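Local coordinates for protein imelysin (PDB 3OYV) that is an imelysin-family protein, probably of the outer membrane and metal-binding, that is implicated in bacterial iron uptake, at residues 45-50 / 237-242. Sequence-based numbering, arbitrary orientation.
Sequences AWNSSY and VVVPTY
Val238 holds CG1 anti to its backbone N (chi1 176°), which sends that methyl out over the indole of Trp46. CG1 stands 3.6 Å from the centroid of the six-membered ring and 2° off its normal, a CH-pi contact with the methyl at similar range from all six ring carbons. The same face of the indole receives Tyr242 at its five-membered end: CE2 of Tyr242 lies 3.3 Å from NE1 of Trp46 and 3.5 Å from CD1. The phenol and pyrrole planes meet at 46°, an oblique aromatic pair. Val239, one residue on from Val238, adds CG2 at 4.3 Å from CE3 of Trp46, while its CG1 lies 3.7 Å from OD1 of Asn47 at the exposed margin. No direct hydrogen bond joins the two segments. Instead one water, in the indole plane at its edge, accepts from NE1 of Trp46 at 2.8 Å and pairs with OH of Tyr242 at 2.9 Å. Tyr56 meets Trp46 edge-to-face, and Phe288 does the same to Tyr242. The contact thus joins the C-terminal end of helix 21-47 to the middle of helix 223-261, at its kink, where Pro240 has no N-H to give. An alanine in place of Trp46 would probably open a gap beside CG1 of Val238 and the Tyr242 ring and leave the water without its indole donor. One valine methyl over the indole face, a second near CE3 and the tyrosine ring set obliquely make a mainly apolar helix-helix joint, in which the buried indole N-H is satisfied by a water that also ties it to the tyrosine hydroxyl.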
loop_
_atom_site.group_PDB
_atom_site.type_symbol
_atom_site.label_atom_id
_atom_site.label_comp_id
_atom_site.label_asym_id
_atom_site.label_seq_id
_atom_site.Cartn_x
_atom_site.Cartn_y
_atom_site.Cartn_z
ATOM N N ALA A 45 13.445 7.954 7.642
ATOM C CA ALA A 45 12.927 8.116 9.005
ATOM C C ALA A 45 13.138 6.808 9.768
ATOM O O ALA A 45 13.516 6.805 10.928
ATOM C CB ALA A 45 11.474 8.450 8.988
ATOM N N TRP A 46 12.899 5.688 9.079
ATOM C CA TRP A 46 13.116 4.374 9.685
ATOM C C TRP A 46 14.572 4.000 9.808
ATOM O O TRP A 46 14.974 3.358 10.776
ATOM C CB TRP A 46 12.358 3.283 8.898
ATOM C CG TRP A 46 10.919 3.119 9.326
ATOM C CD1 TRP A 46 9.827 3.792 8.829
ATOM C CD2 TRP A 46 10.408 2.244 10.347
ATOM N NE1 TRP A 46 8.692 3.420 9.493
ATOM C CE2 TRP A 46 9.021 2.455 10.414
ATOM C CE3 TRP A 46 10.994 1.337 11.237
ATOM C CZ2 TRP A 46 8.198 1.736 11.291
ATOM C CZ3 TRP A 46 10.174 0.620 12.088
ATOM C CH2 TRP A 46 8.815 0.828 12.130
ATOM N N ASN A 47 15.358 4.290 8.769
ATOM C CA ASN A 47 16.686 3.730 8.652
ATOM C C ASN A 47 17.817 4.604 9.150
ATOM O O ASN A 47 18.889 4.087 9.482
ATOM C CB ASN A 47 16.955 3.395 7.186
ATOM C CG ASN A 47 18.267 2.639 6.986
ATOM O OD1 ASN A 47 18.472 1.521 7.508
ATOM N ND2 ASN A 47 19.152 3.218 6.184
ATOM N N SER A 48 17.587 5.907 9.190
ATOM C CA SER A 48 18.662 6.847 9.505
ATOM C C SER A 48 18.347 7.724 10.717
ATOM O O SER A 48 19.107 7.728 11.717
ATOM C CB SER A 48 18.969 7.711 8.267
ATOM O OG SER A 48 19.975 8.668 8.566
ATOM N N SER A 49 17.255 8.454 10.656
ATOM C CA SER A 49 16.951 9.418 11.702
ATOM C C SER A 49 15.510 9.833 11.678
ATOM O O SER A 49 15.005 10.284 10.647
ATOM C CB SER A 49 17.851 10.646 11.536
ATOM O OG SER A 49 17.566 11.665 12.489
ATOM N N TYR A 50 14.845 9.681 12.821
ATOM C CA TYR A 50 13.486 10.102 13.008
ATOM C C TYR A 50 13.498 11.406 13.763
ATOM O O TYR A 50 13.935 11.452 14.914
ATOM C CB TYR A 50 12.749 9.020 13.783
ATOM C CG TYR A 50 11.346 9.316 14.153
ATOM C CD1 TYR A 50 10.354 9.420 13.180
ATOM C CD2 TYR A 50 10.980 9.425 15.485
ATOM C CE1 TYR A 50 9.036 9.632 13.515
ATOM C CE2 TYR A 50 9.667 9.652 15.840
ATOM C CZ TYR A 50 8.696 9.773 14.861
ATOM O OH TYR A 50 7.405 9.996 15.239
ATOM N N VAL A 237 11.716 -7.253 7.724
ATOM C CA VAL A 237 10.452 -6.958 7.063
ATOM C C VAL A 237 10.284 -5.472 6.775
ATOM O O VAL A 237 10.187 -5.069 5.603
ATOM C CB VAL A 237 9.238 -7.550 7.811
ATOM C CG1 VAL A 237 7.914 -7.206 7.075
ATOM C CG2 VAL A 237 9.393 -9.080 7.932
ATOM N N VAL A 238 10.223 -4.655 7.825
ATOM C CA VAL A 238 9.829 -3.265 7.662
ATOM C C VAL A 238 10.893 -2.479 6.882
ATOM O O VAL A 238 10.592 -1.880 5.848
ATOM C CB VAL A 238 9.537 -2.583 9.009
ATOM C CG1 VAL A 238 9.232 -1.098 8.801
ATOM C CG2 VAL A 238 8.345 -3.256 9.716
ATOM N N VAL A 239 12.126 -2.432 7.395
ATOM C CA VAL A 239 13.143 -1.566 6.759
ATOM C C VAL A 239 13.443 -1.998 5.322
ATOM O O VAL A 239 13.487 -1.147 4.433
ATOM C CB VAL A 239 14.363 -1.379 7.657
ATOM C CG1 VAL A 239 15.411 -0.511 6.935
ATOM C CG2 VAL A 239 13.984 -0.719 8.997
ATOM N N PRO A 240 13.600 -3.314 5.080
ATOM C CA PRO A 240 13.810 -3.726 3.677
ATOM C C PRO A 240 12.670 -3.405 2.743
ATOM O O PRO A 240 12.891 -3.129 1.558
ATOM C CB PRO A 240 14.105 -5.222 3.791
ATOM C CG PRO A 240 14.685 -5.403 5.177
ATOM C CD PRO A 240 13.878 -4.425 6.013
ATOM N N THR A 241 11.432 -3.499 3.227
ATOM C CA THR A 241 10.311 -3.119 2.392
ATOM C C THR A 241 10.365 -1.630 2.037
ATOM O O THR A 241 10.152 -1.266 0.859
ATOM C CB THR A 241 8.960 -3.484 3.058
ATOM O OG1 THR A 241 8.943 -4.903 3.277
ATOM C CG2 THR A 241 7.791 -3.076 2.196
ATOM N N TYR A 242 10.675 -0.782 3.015
ATOM C CA TYR A 242 10.765 0.636 2.720
ATOM C C TYR A 242 12.007 0.969 1.857
ATOM O O TYR A 242 11.956 1.904 1.060
ATOM C CB TYR A 242 10.720 1.461 3.974
ATOM C CG TYR A 242 9.394 1.472 4.680
ATOM C CD1 TYR A 242 8.198 1.524 3.982
ATOM C CD2 TYR A 242 9.348 1.527 6.061
ATOM C CE1 TYR A 242 6.956 1.576 4.659
ATOM C CE2 TYR A 242 8.146 1.612 6.732
ATOM C CZ TYR A 242 6.952 1.648 6.042
ATOM O OH TYR A 242 5.775 1.795 6.760
HETATM O O HOH W 1 5.941 3.689 8.895
#